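Local coordinates for protein acetate kinase (Entamoeba histolytica, PDB 4H0O) that interconverts acetate and acetyl phosphate by phosphoryl transfer, working as a pyrophosphate-dependent acetate kinase of the ASKHA superfamily, at residues B[15-20]-B[92-97]; B[96-101]-B[121-126]; B[242-247]-B[268-273]; B[327-332]-B[382-387]. All blocks are in the same frame, centred on the assembly; numbering follows the deposited sequence.

How the interactions relate
Interactions 1 and 4 pair parallel strands in the two central sheets of the chain, with their centres about 29 Å apart. Both rely on regular backbone hydrogen bonds and on aliphatic or aromatic side chains on the two faces. Interaction 2 takes up strand 93-98 where interaction 1 leaves it, sharing His96 and Arg97, but is buried without any direct hydrogen bond between its segments: two rings, a thiol and a leucine do the work. Interaction 3 is only partly buried and borders the second subunit; there a loop is bound to the carbonyl groups at the end of a helix. Interactions 1, 2 and 3 each include a residue predicted to serve the active site.

Interaction 1. Residues B[15-20]-B[92-97]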
loop_
_atom_site.group_PDB
_atom_site.type_symbol
_atom_site.label_atom_id
_atom_site.label_comp_id
_atom_site.label_asym_id
_atom_site.label_seq_id
_atom_site.Cartn_x
_atom_site.Cartn_y
_atom_site.Cartn_z
ATOM N N ASN B 15 -39.405 -21.512 -0.952
ATOM C CA ASN B 15 -38.146 -21.944 -1.540
ATOM C C ASN B 15 -37.426 -20.775 -2.207
ATOM O O ASN B 15 -38.058 -19.916 -2.829
ATOM C CB ASN B 15 -38.381 -23.066 -2.554
ATOM C CG ASN B 15 -38.941 -24.324 -1.919
ATOM O OD1 ASN B 15 -38.607 -24.666 -0.784
ATOM N ND2 ASN B 15 -39.798 -25.022 -2.654
ATOM N N VAL B 16 -36.103 -20.741 -2.071
ATOM C CA VAL B 16 -35.295 -19.707 -2.710
ATOM C C VAL B 16 -34.259 -20.347 -3.623
ATOM O O VAL B 16 -33.472 -21.190 -3.185
ATOM C CB VAL B 16 -34.581 -18.808 -1.677
ATOM C CG1 VAL B 16 -33.790 -17.715 -2.379
ATOM C CG2 VAL B 16 -35.586 -18.191 -0.725
ATOM N N LEU B 17 -34.273 -19.952 -4.892
ATOM C CA LEU B 17 -33.307 -20.448 -5.864
ATOM C C LEU B 17 -32.096 -19.515 -5.924
ATOM O O LEU B 17 -32.238 -18.327 -6.218
ATOM C CB LEU B 17 -33.962 -20.552 -7.244
ATOM C CG LEU B 17 -33.072 -20.931 -8.431
ATOM C CD1 LEU B 17 -32.455 -22.301 -8.222
ATOM C CD2 LEU B 17 -33.858 -20.893 -9.735
ATOM N N ILE B 18 -30.909 -20.043 -5.631
ATOM C CA ILE B 18 -29.680 -19.257 -5.752
ATOM C C ILE B 18 -28.830 -19.750 -6.921
ATOM O O ILE B 18 -28.490 -20.933 -6.997
ATOM C CB ILE B 18 -28.834 -19.279 -4.452
ATOM C CG1 ILE B 18 -29.414 -18.321 -3.410
ATOM C CG2 ILE B 18 -27.390 -18.884 -4.732
ATOM C CD1 ILE B 18 -30.450 -18.947 -2.536
ATOM N N PHE B 19 -28.494 -18.844 -7.834
ATOM C CA PHE B 19 -27.616 -19.185 -8.947
ATOM C C PHE B 19 -26.171 -18.797 -8.648
ATOM O O PHE B 19 -25.892 -17.666 -8.248
ATOM C CB PHE B 19 -28.080 -18.502 -10.234
ATOM C CG PHE B 19 -29.224 -19.198 -10.916
ATOM C CD1 PHE B 19 -29.077 -20.493 -11.391
ATOM C CD2 PHE B 19 -30.437 -18.551 -11.104
ATOM C CE1 PHE B 19 -30.126 -21.136 -12.027
ATOM C CE2 PHE B 19 -31.487 -19.186 -11.743
ATOM C CZ PHE B 19 -31.332 -20.480 -12.204
ATOM N N ASN B 20 -25.258 -19.742 -8.843
ATOM C CA ASN B 20 -23.835 -19.471 -8.693
ATOM C C ASN B 20 -23.127 -19.656 -10.035
ATOM O O ASN B 20 -22.862 -20.784 -10.458
ATOM C CB ASN B 20 -23.227 -20.390 -7.633
ATOM C CG ASN B 20 -21.838 -19.952 -7.203
ATOM O OD1 ASN B 20 -21.238 -19.059 -7.804
ATOM N ND2 ASN B 20 -21.317 -20.591 -6.159
ATOM N N ALA B 92 -40.239 -19.173 -4.830
ATOM C CA ALA B 92 -40.782 -17.880 -4.418
ATOM C C ALA B 92 -39.796 -16.736 -4.642
ATOM O O ALA B 92 -40.200 -15.582 -4.809
ATOM C CB ALA B 92 -41.209 -17.927 -2.959
ATOM N N PHE B 93 -38.503 -17.055 -4.625
ATOM C CA PHE B 93 -37.463 -16.040 -4.787
ATOM C C PHE B 93 -36.241 -16.562 -5.550
ATOM O O PHE B 93 -35.867 -17.732 -5.424
ATOM C CB PHE B 93 -37.026 -15.503 -3.419
ATOM C CG PHE B 93 -38.131 -14.839 -2.639
ATOM C CD1 PHE B 93 -38.496 -13.528 -2.907
ATOM C CD2 PHE B 93 -38.796 -15.523 -1.632
ATOM C CE1 PHE B 93 -39.508 -12.911 -2.189
ATOM C CE2 PHE B 93 -39.809 -14.911 -0.908
ATOM C CZ PHE B 93 -40.164 -13.604 -1.187
ATOM N N VAL B 94 -35.623 -15.690 -6.343
ATOM C CA VAL B 94 -34.378 -16.030 -7.027
ATOM C C VAL B 94 -33.290 -15.035 -6.635
ATOM O O VAL B 94 -33.477 -13.820 -6.748
ATOM C CB VAL B 94 -34.538 -16.047 -8.563
ATOM C CG1 VAL B 94 -33.305 -16.646 -9.221
ATOM C CG2 VAL B 94 -35.762 -16.844 -8.961
ATOM N N GLY B 95 -32.159 -15.552 -6.161
ATOM C CA GLY B 95 -31.036 -14.706 -5.799
ATOM C C GLY B 95 -29.936 -14.773 -6.841
ATOM O O GLY B 95 -29.637 -15.847 -7.368
ATOM N N HIS B 96 -29.338 -13.624 -7.141
ATOM C CA HIS B 96 -28.254 -13.553 -8.113
ATOM C C HIS B 96 -27.062 -12.800 -7.531
ATOM O O HIS B 96 -27.207 -12.029 -6.583
ATOM C CB HIS B 96 -28.722 -12.852 -9.386
ATOM C CG HIS B 96 -29.874 -13.521 -10.059
ATOM N ND1 HIS B 96 -29.716 -14.486 -11.030
ATOM C CD2 HIS B 96 -31.215 -13.350 -9.919
ATOM C CE1 HIS B 96 -30.901 -14.887 -11.452
ATOM N NE2 HIS B 96 -31.826 -14.211 -10.792
ATOM N N ARG B 97 -25.887 -13.011 -8.112
ATOM C CA ARG B 97 -24.676 -12.366 -7.623
ATOM C C ARG B 97 -24.004 -11.556 -8.730
ATOM O O ARG B 97 -23.670 -12.095 -9.786
ATOM C CB ARG B 97 -23.714 -13.422 -7.077
ATOM C CG ARG B 97 -22.421 -12.872 -6.509
ATOM C CD ARG B 97 -21.608 -13.975 -5.844
ATOM N NE ARG B 97 -20.440 -13.446 -5.147
ATOM C CZ ARG B 97 -19.223 -13.371 -5.675
ATOM N NH1 ARG B 97 -19.008 -13.795 -6.914
ATOM N NH2 ARG B 97 -18.219 -12.873 -4.964
HETATM O O HOH W 1 -25.716 -15.151 -9.943
#
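Leu17 and Val94 lie opposite each other in two parallel strands, and the backbone bonds alternate around them. Leu17 N donates to Phe93 O at 2.8 Å, and Leu17 O accepts from Gly95 N at 2.8 Å. Further along, Phe19 N reaches Gly95 O at 3.2 Å in an almost straight bond (174° at the hydrogen). At the other end Asn15 O takes Ala92 N at 3.1 Å and, weakly, Phe93 N. Beyond Gly95 the strands draw apart, and a water bridges the widening: it donates to Phe19 O and accepts from Arg97 N at 2.8 Å.

Apolar contacts flank this backbone. On one face Val16 spreads its two methyls against Phe93 CB, while the Phe93 ring turns away to meet Phe402 and Phe404. Gly95, with no side chain, lets Ile18 lie beside its backbone and pack against helix 390-402. Beta-branched Val16 and Val94 suit extended strands.

The aromatic contact lies on the face of Leu17 and Val94. Phe19 and His96 run side by side, both with CG anti to the carbonyl carbon, which brings Phe19 CD2 to 3.7 Å from His96 CE1. The planes are tilted by 29° and displaced, so ring margins meet without a full stack. Val94 CG1 also touches Phe19 CD2, at 3.9 Å, and Gln149 takes the polar end of His96.

Strands 16-21 and 93-98 are neighbouring parallel strands in the middle of a ribonuclease H-like sheet; near their C-terminal ends they carry Asn20 and Arg97, predicted to bind magnesium and substrate respectively.

Interaction 2. Residues B[96-101]-B[121-126]; sequences HRFVHG and ECLPLA
Cys122 O, in the turn beside His100, is gripped by two donors: Leu125 N at 3.1 Å, which closes the 3-10 turn, and the side-chain amide of Asn130. The same ND2 of Asn130 also bonds to His100 O, so one amide group from helix 129-143 ties both segments together, although no hydrogen bond runs directly between them.

Direct contact is made by Leu125, Cys122 and two rings. Leu125 crosses His100 at about a right angle and lies over one face of the imidazole: CB is 3.6 Å from His100 CD2, and CD1 makes a CH-pi contact 3.8 Å from the ring centroid, only 14° off the normal. His100 is swung onto the leucine with CG anti to its backbone N (chi1 -163°). Phe181 and Phe183 meet its ring edge-to-face.

Cys122, a small residue, serves two neighbours. Its CB sits in the plane of the Phe98 ring, at the edge, 3.8 Å from CE2, and its sulphur comes to 3.2 Å from Gly101 O. Glycine brings only backbone to this close approach. Leu123 CD2 adds a looser contact at the same ring, 4.5 Å from Phe98 CZ.

The chemistry implies that direct carbon and sulphur contacts, joined by one bridging amide, hold residues 121-126 to the turn that follows Arg97, which is predicted to bind substrate.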
loop_
_atom_site.group_PDB
_atom_site.type_symbol
_atom_site.label_atom_id
_atom_site.label_comp_id
_atom_site.label_asym_id
_atom_site.label_seq_id
_atom_site.Cartn_x
_atom_site.Cartn_y
_atom_site.Cartn_z
ATOM N N HIS B 96 -29.338 -13.624 -7.141
ATOM C CA HIS B 96 -28.254 -13.553 -8.113
ATOM C C HIS B 96 -27.062 -12.800 -7.531
ATOM O O HIS B 96 -27.207 -12.029 -6.583
ATOM C CB HIS B 96 -28.722 -12.852 -9.386
ATOM C CG HIS B 96 -29.874 -13.521 -10.059
ATOM N ND1 HIS B 96 -29.716 -14.486 -11.030
ATOM C CD2 HIS B 96 -31.215 -13.350 -9.919
ATOM C CE1 HIS B 96 -30.901 -14.887 -11.452
ATOM N NE2 HIS B 96 -31.826 -14.211 -10.792
ATOM N N ARG B 97 -25.887 -13.011 -8.112
ATOM C CA ARG B 97 -24.676 -12.366 -7.623
ATOM C C ARG B 97 -24.004 -11.556 -8.730
ATOM O O ARG B 97 -23.670 -12.095 -9.786
ATOM C CB ARG B 97 -23.714 -13.422 -7.077
ATOM C CG ARG B 97 -22.421 -12.872 -6.509
ATOM C CD ARG B 97 -21.608 -13.975 -5.844
ATOM N NE ARG B 97 -20.440 -13.446 -5.147
ATOM C CZ ARG B 97 -19.223 -13.371 -5.675
ATOM N NH1 ARG B 97 -19.008 -13.795 -6.914
ATOM N NH2 ARG B 97 -18.219 -12.873 -4.964
ATOM N N PHE B 98 -23.813 -10.263 -8.481
ATOM C CA PHE B 98 -23.188 -9.364 -9.450
ATOM C C PHE B 98 -21.909 -8.801 -8.837
ATOM O O PHE B 98 -21.943 -8.192 -7.763
ATOM C CB PHE B 98 -24.150 -8.226 -9.784
ATOM C CG PHE B 98 -23.994 -7.665 -11.168
ATOM C CD1 PHE B 98 -24.458 -8.362 -12.274
ATOM C CD2 PHE B 98 -23.424 -6.414 -11.357
ATOM C CE1 PHE B 98 -24.333 -7.833 -13.549
ATOM C CE2 PHE B 98 -23.296 -5.877 -12.624
ATOM C CZ PHE B 98 -23.749 -6.589 -13.723
ATOM N N VAL B 99 -20.786 -9.004 -9.520
ATOM C CA VAL B 99 -19.478 -8.648 -8.977
ATOM C C VAL B 99 -19.275 -7.142 -8.795
ATOM O O VAL B 99 -18.905 -6.687 -7.713
ATOM C CB VAL B 99 -18.334 -9.220 -9.844
ATOM C CG1 VAL B 99 -17.011 -8.592 -9.461
ATOM C CG2 VAL B 99 -18.255 -10.727 -9.691
ATOM N N HIS B 100 -19.525 -6.372 -9.849
ATOM C CA HIS B 100 -19.182 -4.952 -9.846
ATOM C C HIS B 100 -20.363 -4.078 -10.267
ATOM O O HIS B 100 -20.740 -4.058 -11.443
ATOM C CB HIS B 100 -17.988 -4.714 -10.776
ATOM C CG HIS B 100 -17.291 -3.414 -10.565
ATOM N ND1 HIS B 100 -17.854 -2.359 -9.855
ATOM C CD2 HIS B 100 -16.076 -2.972 -10.961
ATOM C CE1 HIS B 100 -17.017 -1.351 -9.832
ATOM N NE2 HIS B 100 -15.921 -1.690 -10.499
ATOM N N GLY B 101 -20.932 -3.348 -9.308
ATOM C CA GLY B 101 -22.111 -2.536 -9.559
ATOM C C GLY B 101 -21.828 -1.075 -9.865
ATOM O O GLY B 101 -22.755 -0.293 -10.100
ATOM N N GLU B 121 -25.283 -1.281 -17.794
ATOM C CA GLU B 121 -24.228 -0.287 -17.978
ATOM C C GLU B 121 -22.947 -0.660 -17.231
ATOM O O GLU B 121 -21.889 -0.069 -17.460
ATOM C CB GLU B 121 -24.718 1.099 -17.541
ATOM C CG GLU B 121 -26.026 1.535 -18.197
ATOM C CD GLU B 121 -25.940 1.600 -19.714
ATOM O OE1 GLU B 121 -24.988 2.221 -20.238
ATOM O OE2 GLU B 121 -26.827 1.029 -20.384
ATOM N N CYS B 122 -23.048 -1.650 -16.349
ATOM C CA CYS B 122 -21.912 -2.094 -15.546
ATOM C C CYS B 122 -21.145 -3.246 -16.192
ATOM O O CYS B 122 -20.163 -3.728 -15.633
ATOM C CB CYS B 122 -22.378 -2.524 -14.152
ATOM S SG CYS B 122 -23.064 -1.202 -13.145
ATOM N N LEU B 123 -21.600 -3.693 -17.360
ATOM C CA LEU B 123 -20.944 -4.800 -18.060
ATOM C C LEU B 123 -19.440 -4.598 -18.327
ATOM O O LEU B 123 -18.643 -5.489 -18.021
ATOM C CB LEU B 123 -21.700 -5.180 -19.344
ATOM C CG LEU B 123 -23.109 -5.753 -19.155
ATOM C CD1 LEU B 123 -23.698 -6.249 -20.473
ATOM C CD2 LEU B 123 -23.101 -6.871 -18.130
ATOM N N PRO B 124 -19.038 -3.430 -18.878
ATOM C CA PRO B 124 -17.599 -3.258 -19.129
ATOM C C PRO B 124 -16.739 -3.230 -17.858
ATOM O O PRO B 124 -15.520 -3.369 -17.966
ATOM C CB PRO B 124 -17.523 -1.901 -19.842
ATOM C CG PRO B 124 -18.892 -1.673 -20.394
ATOM C CD PRO B 124 -19.818 -2.287 -19.391
ATOM N N LEU B 125 -17.357 -3.071 -16.692
ATOM C CA LEU B 125 -16.615 -3.062 -15.435
ATOM C C LEU B 125 -15.929 -4.403 -15.188
ATOM O O LEU B 125 -14.827 -4.461 -14.643
ATOM C CB LEU B 125 -17.545 -2.723 -14.267
ATOM C CG LEU B 125 -18.157 -1.320 -14.272
ATOM C CD1 LEU B 125 -19.167 -1.171 -13.145
ATOM C CD2 LEU B 125 -17.072 -0.260 -14.169
ATOM N N ALA B 126 -16.595 -5.479 -15.595
ATOM C CA ALA B 126 -16.076 -6.832 -15.434
ATOM C C ALA B 126 -16.579 -7.697 -16.582
ATOM O O ALA B 126 -17.546 -8.442 -16.419
ATOM C CB ALA B 126 -16.516 -7.413 -14.104
#

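Interaction 3. Residues B[242-247]-B[268-273]; sequences STRCGD and ILNKKS
Thr243 binds residues 268-273 through both its hydroxyl and its carbonyl. Its OG1 donates to Asn270 O at 2.9 Å; chi1 of 65° sets the hydroxyl between the backbone N and the carbonyl carbon, facing the helix end. Its carbonyl O accepts from Ser273 N at 3.0 Å, with the donor well above the carbonyl plane. Cys245 N then donates to Leu269 O at 3.2 Å, this time in the plane of the acceptor. Two successive helix carbonyls are thus met by the loop.

A second layer surrounds these bonds. Ser273 OG donates to Ile268 O at 2.7 Å. Lys272 N reaches the same oxygen from the opposite face of its plane. Serine suits the place because its short hydroxyl can turn back to the helix while its backbone N binds the loop. A water donates to Asn270 O at 2.6 Å and accepts a weak bond from Arg244 NE.

Packing is modest. Arg244 CG lies 3.7 Å from Asn270 O as the side chain, extended from CG to NE, passes alongside Asn270. Cys245 SG touches Leu269 CB at 4.0 Å, and both residues pack on Ile170 of the second subunit, while Ser273 meets Ala169 of that subunit.

The arrangement is that of a helix C-terminus, in helix 262-271, whose carbonyls near the end, of Leu269 and Asn270, are met by a loop. That loop carries Arg244, predicted to stabilise the transition state, and Cys245 beside it packs on the second subunit.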
loop_
_atom_site.group_PDB
_atom_site.type_symbol
_atom_site.label_atom_id
_atom_site.label_comp_id
_atom_site.label_asym_id
_atom_site.label_seq_id
_atom_site.Cartn_x
_atom_site.Cartn_y
_atom_site.Cartn_z
ATOM N N SER B 242 -3.240 -14.995 -4.697
ATOM C CA SER B 242 -2.892 -16.261 -5.331
ATOM C C SER B 242 -2.084 -16.054 -6.612
ATOM O O SER B 242 -1.037 -16.678 -6.800
ATOM C CB SER B 242 -4.155 -17.072 -5.623
ATOM O OG SER B 242 -5.088 -16.306 -6.358
ATOM N N THR B 243 -2.569 -15.172 -7.483
ATOM C CA THR B 243 -1.890 -14.880 -8.746
ATOM C C THR B 243 -1.753 -13.384 -9.022
ATOM O O THR B 243 -1.328 -12.990 -10.112
ATOM C CB THR B 243 -2.613 -15.521 -9.953
ATOM O OG1 THR B 243 -3.909 -14.929 -10.108
ATOM C CG2 THR B 243 -2.760 -17.020 -9.764
ATOM N N ARG B 244 -2.129 -12.559 -8.051
ATOM C CA ARG B 244 -2.064 -11.110 -8.212
ATOM C C ARG B 244 -0.903 -10.525 -7.421
ATOM O O ARG B 244 -0.450 -11.117 -6.441
ATOM C CB ARG B 244 -3.379 -10.463 -7.773
ATOM C CG ARG B 244 -4.530 -10.675 -8.744
ATOM C CD ARG B 244 -5.867 -10.358 -8.093
ATOM N NE ARG B 244 -6.986 -10.924 -8.840
ATOM C CZ ARG B 244 -8.220 -11.045 -8.360
ATOM N NH1 ARG B 244 -8.496 -10.640 -7.128
ATOM N NH2 ARG B 244 -9.177 -11.572 -9.112
ATOM N N CYS B 245 -0.421 -9.362 -7.847
ATOM C CA CYS B 245 0.696 -8.717 -7.163
ATOM C C CYS B 245 0.292 -7.957 -5.903
ATOM O O CYS B 245 1.060 -7.893 -4.943
ATOM C CB CYS B 245 1.418 -7.769 -8.118
ATOM S SG CYS B 245 0.375 -6.445 -8.756
ATOM N N GLY B 246 -0.905 -7.379 -5.903
ATOM C CA GLY B 246 -1.306 -6.506 -4.812
ATOM C C GLY B 246 -0.625 -5.155 -4.955
ATOM O O GLY B 246 -0.117 -4.834 -6.031
ATOM N N ASP B 247 -0.609 -4.365 -3.884
ATOM C CA ASP B 247 0.042 -3.055 -3.917
ATOM C C ASP B 247 1.545 -3.151 -4.193
ATOM O O ASP B 247 2.287 -3.790 -3.445
ATOM C CB ASP B 247 -0.194 -2.296 -2.608
ATOM C CG ASP B 247 -1.612 -1.759 -2.482
ATOM O OD1 ASP B 247 -2.299 -1.600 -3.515
ATOM O OD2 ASP B 247 -2.033 -1.481 -1.339
ATOM N N ILE B 268 0.531 -10.396 -16.631
ATOM C CA ILE B 268 1.557 -10.771 -15.656
ATOM C C ILE B 268 1.126 -10.449 -14.220
ATOM O O ILE B 268 1.223 -11.297 -13.327
ATOM C CB ILE B 268 2.905 -10.083 -15.960
ATOM C CG1 ILE B 268 3.519 -10.639 -17.249
ATOM C CG2 ILE B 268 3.873 -10.275 -14.812
ATOM C CD1 ILE B 268 4.670 -9.795 -17.807
ATOM N N LEU B 269 0.644 -9.225 -14.007
ATOM C CA LEU B 269 0.267 -8.759 -12.673
ATOM C C LEU B 269 -1.026 -9.393 -12.151
ATOM O O LEU B 269 -1.252 -9.444 -10.940
ATOM C CB LEU B 269 0.155 -7.228 -12.654
ATOM C CG LEU B 269 1.423 -6.455 -13.027
ATOM C CD1 LEU B 269 1.220 -4.950 -12.901
ATOM C CD2 LEU B 269 2.596 -6.905 -12.168
ATOM N N ASN B 270 -1.872 -9.871 -13.061
ATOM C CA ASN B 270 -3.155 -10.469 -12.686
ATOM C C ASN B 270 -3.124 -11.995 -12.590
ATOM O O ASN B 270 -3.842 -12.586 -11.786
ATOM C CB ASN B 270 -4.249 -10.053 -13.681
ATOM C CG ASN B 270 -4.982 -8.794 -13.259
ATOM O OD1 ASN B 270 -5.853 -8.832 -12.386
ATOM N ND2 ASN B 270 -4.647 -7.672 -13.891
ATOM N N LYS B 271 -2.290 -12.625 -13.412
ATOM C CA LYS B 271 -2.343 -14.074 -13.588
ATOM C C LYS B 271 -1.020 -14.784 -13.305
ATOM O O LYS B 271 -1.000 -15.995 -13.096
ATOM C CB LYS B 271 -2.826 -14.410 -15.007
ATOM C CG LYS B 271 -4.218 -13.889 -15.356
ATOM C CD LYS B 271 -5.307 -14.664 -14.619
ATOM C CE LYS B 271 -6.705 -14.136 -14.946
ATOM N NZ LYS B 271 -7.077 -14.305 -16.379
ATOM N N LYS B 272 0.075 -14.029 -13.303
ATOM C CA LYS B 272 1.398 -14.611 -13.111
ATOM C C LYS B 272 2.195 -13.941 -11.994
ATOM O O LYS B 272 3.425 -13.908 -12.037
ATOM C CB LYS B 272 2.194 -14.565 -14.418
ATOM C CG LYS B 272 1.824 -15.658 -15.409
ATOM C CD LYS B 272 0.757 -15.183 -16.382
ATOM C CE LYS B 272 0.474 -16.231 -17.446
ATOM N NZ LYS B 272 -0.794 -15.952 -18.176
ATOM N N SER B 273 1.497 -13.414 -10.993
ATOM C CA SER B 273 2.164 -12.806 -9.842
ATOM C C SER B 273 1.730 -13.423 -8.511
ATOM O O SER B 273 1.346 -14.595 -8.455
ATOM C CB SER B 273 1.934 -11.295 -9.828
ATOM O OG SER B 273 2.407 -10.707 -11.025
HETATM O O HOH W 2 -6.440 -12.800 -11.671
#

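Interaction 4. Residues B[327-332]-B[382-387]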
loop_
_atom_site.group_PDB
_atom_site.type_symbol
_atom_site.label_atom_id
_atom_site.label_comp_id
_atom_site.label_asym_id
_atom_site.label_seq_id
_atom_site.Cartn_x
_atom_site.Cartn_y
_atom_site.Cartn_z
ATOM N N LEU B 327 -8.595 -1.695 17.518
ATOM C CA LEU B 327 -8.875 -3.071 17.117
ATOM C C LEU B 327 -9.389 -3.908 18.287
ATOM O O LEU B 327 -8.666 -4.133 19.263
ATOM C CB LEU B 327 -7.612 -3.719 16.543
ATOM C CG LEU B 327 -7.728 -5.205 16.198
ATOM C CD1 LEU B 327 -8.747 -5.402 15.093
ATOM C CD2 LEU B 327 -6.376 -5.786 15.795
ATOM N N ASP B 328 -10.631 -4.371 18.182
ATOM C CA ASP B 328 -11.207 -5.253 19.188
ATOM C C ASP B 328 -11.213 -6.705 18.715
ATOM O O ASP B 328 -10.986 -7.629 19.503
ATOM C CB ASP B 328 -12.636 -4.819 19.520
ATOM C CG ASP B 328 -12.709 -3.399 20.040
ATOM O OD1 ASP B 328 -11.805 -2.999 20.805
ATOM O OD2 ASP B 328 -13.669 -2.684 19.680
ATOM N N LEU B 329 -11.469 -6.903 17.424
ATOM C CA LEU B 329 -11.629 -8.248 16.882
ATOM C C LEU B 329 -11.032 -8.390 15.492
ATOM O O LEU B 329 -11.410 -7.665 14.564
ATOM C CB LEU B 329 -13.111 -8.640 16.843
ATOM C CG LEU B 329 -13.427 -10.014 16.237
ATOM C CD1 LEU B 329 -12.818 -11.121 17.080
ATOM C CD2 LEU B 329 -14.931 -10.227 16.081
ATOM N N LEU B 330 -10.097 -9.331 15.359
ATOM C CA LEU B 330 -9.547 -9.702 14.060
ATOM C C LEU B 330 -10.203 -11.007 13.613
ATOM O O LEU B 330 -10.197 -11.998 14.351
ATOM C CB LEU B 330 -8.025 -9.871 14.148
ATOM C CG LEU B 330 -7.303 -10.286 12.861
ATOM C CD1 LEU B 330 -7.322 -9.158 11.847
ATOM C CD2 LEU B 330 -5.867 -10.737 13.134
ATOM N N VAL B 331 -10.784 -11.009 12.418
ATOM C CA VAL B 331 -11.505 -12.185 11.941
ATOM C C VAL B 331 -10.988 -12.693 10.601
ATOM O O VAL B 331 -10.815 -11.922 9.657
ATOM C CB VAL B 331 -13.015 -11.905 11.820
ATOM C CG1 VAL B 331 -13.273 -10.820 10.787
ATOM C CG2 VAL B 331 -13.763 -13.181 11.462
ATOM N N PHE B 332 -10.748 -13.999 10.524
ATOM C CA PHE B 332 -10.326 -14.622 9.278
ATOM C C PHE B 332 -11.496 -15.316 8.586
ATOM O O PHE B 332 -12.308 -15.974 9.239
ATOM C CB PHE B 332 -9.210 -15.630 9.541
ATOM C CG PHE B 332 -7.946 -15.010 10.045
ATOM C CD1 PHE B 332 -7.061 -14.401 9.166
ATOM C CD2 PHE B 332 -7.631 -15.044 11.397
ATOM C CE1 PHE B 332 -5.887 -13.831 9.628
ATOM C CE2 PHE B 332 -6.461 -14.477 11.865
ATOM C CZ PHE B 332 -5.586 -13.869 10.979
ATOM N N GLN B 382 -9.318 -9.899 20.440
ATOM C CA GLN B 382 -9.852 -11.226 20.156
ATOM C C GLN B 382 -9.629 -11.612 18.697
ATOM O O GLN B 382 -9.626 -10.751 17.812
ATOM C CB GLN B 382 -11.341 -11.291 20.509
ATOM C CG GLN B 382 -11.618 -11.284 22.009
ATOM C CD GLN B 382 -10.944 -12.439 22.732
ATOM O OE1 GLN B 382 -11.158 -13.605 22.396
ATOM N NE2 GLN B 382 -10.117 -12.117 23.724
ATOM N N VAL B 383 -9.428 -12.905 18.455
ATOM C CA VAL B 383 -9.256 -13.427 17.102
ATOM C C VAL B 383 -10.249 -14.559 16.856
ATOM O O VAL B 383 -10.382 -15.465 17.684
ATOM C CB VAL B 383 -7.823 -13.956 16.871
ATOM C CG1 VAL B 383 -7.705 -14.603 15.496
ATOM C CG2 VAL B 383 -6.811 -12.839 17.006
ATOM N N CYS B 384 -10.952 -14.510 15.729
ATOM C CA CYS B 384 -11.891 -15.574 15.404
ATOM C C CYS B 384 -11.886 -15.902 13.919
ATOM O O CYS B 384 -11.443 -15.100 13.091
ATOM C CB CYS B 384 -13.307 -15.199 15.846
ATOM S SG CYS B 384 -14.164 -14.097 14.705
ATOM N N VAL B 385 -12.369 -17.096 13.595
ATOM C CA VAL B 385 -12.630 -17.476 12.215
ATOM C C VAL B 385 -14.140 -17.465 12.029
ATOM O O VAL B 385 -14.881 -17.871 12.928
ATOM C CB VAL B 385 -12.079 -18.879 11.891
ATOM C CG1 VAL B 385 -10.575 -18.832 11.716
ATOM C CG2 VAL B 385 -12.454 -19.872 12.989
ATOM N N ALA B 386 -14.599 -16.990 10.874
ATOM C CA ALA B 386 -16.031 -16.916 10.605
ATOM C C ALA B 386 -16.353 -17.397 9.194
ATOM O O ALA B 386 -15.837 -16.853 8.217
ATOM C CB ALA B 386 -16.542 -15.501 10.823
ATOM N N PRO B 387 -17.207 -18.430 9.092
ATOM C CA PRO B 387 -17.630 -19.042 7.824
ATOM C C PRO B 387 -18.321 -18.051 6.886
ATOM O O PRO B 387 -19.043 -17.168 7.354
ATOM C CB PRO B 387 -18.636 -20.106 8.269
ATOM C CG PRO B 387 -18.250 -20.434 9.670
ATOM C CD PRO B 387 -17.742 -19.151 10.262
#
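Leu329 to Phe332 and Gln382 to Val385 form a parallel strand pair in the second ribonuclease H-like sheet of this ASKHA kinase, between strand 205-211 and the short strand 372-373. Five backbone bonds zigzag across the pair. Gln382 N starts the series at Asp328 O. Leu330 N then binds Gln382 O at 2.9 Å, Leu330 O takes Cys384 N, and Phe332 likewise binds Cys384 O and Ala386 N. Asp328 has its carboxylate on Lys205 N, and the Gln382 amide is held by Thr375 and Met376; these two polar residues, exposed or partly exposed, thus have their side-chain ends bonded where the strands start.

On the face of Leu330 and Val383, which helix 341-350 covers, Phe332 slants toward Val383. Val383 CG1, anti to its backbone N (chi1 175°), meets the ring at its edge, 3.8 Å from Phe332 CE2. Phe332 CB touches Val385 CG1 at 4.1 Å. Branched and aromatic groups fill this buried layer well.

The other face carries Leu329, Val331, Gln382 and Cys384. Leu329 CD1 folds over the neighbouring strand to 3.3 Å from Gln382 O and 4.0 Å from Cys384 SG. Cysteine is slim enough to lie tightly against a valine: Val331 CG2, anti to its own N, is 3.4 Å from Cys384 SG, and the same Val331 CG2 lies 3.7 Å from Ala386 CB.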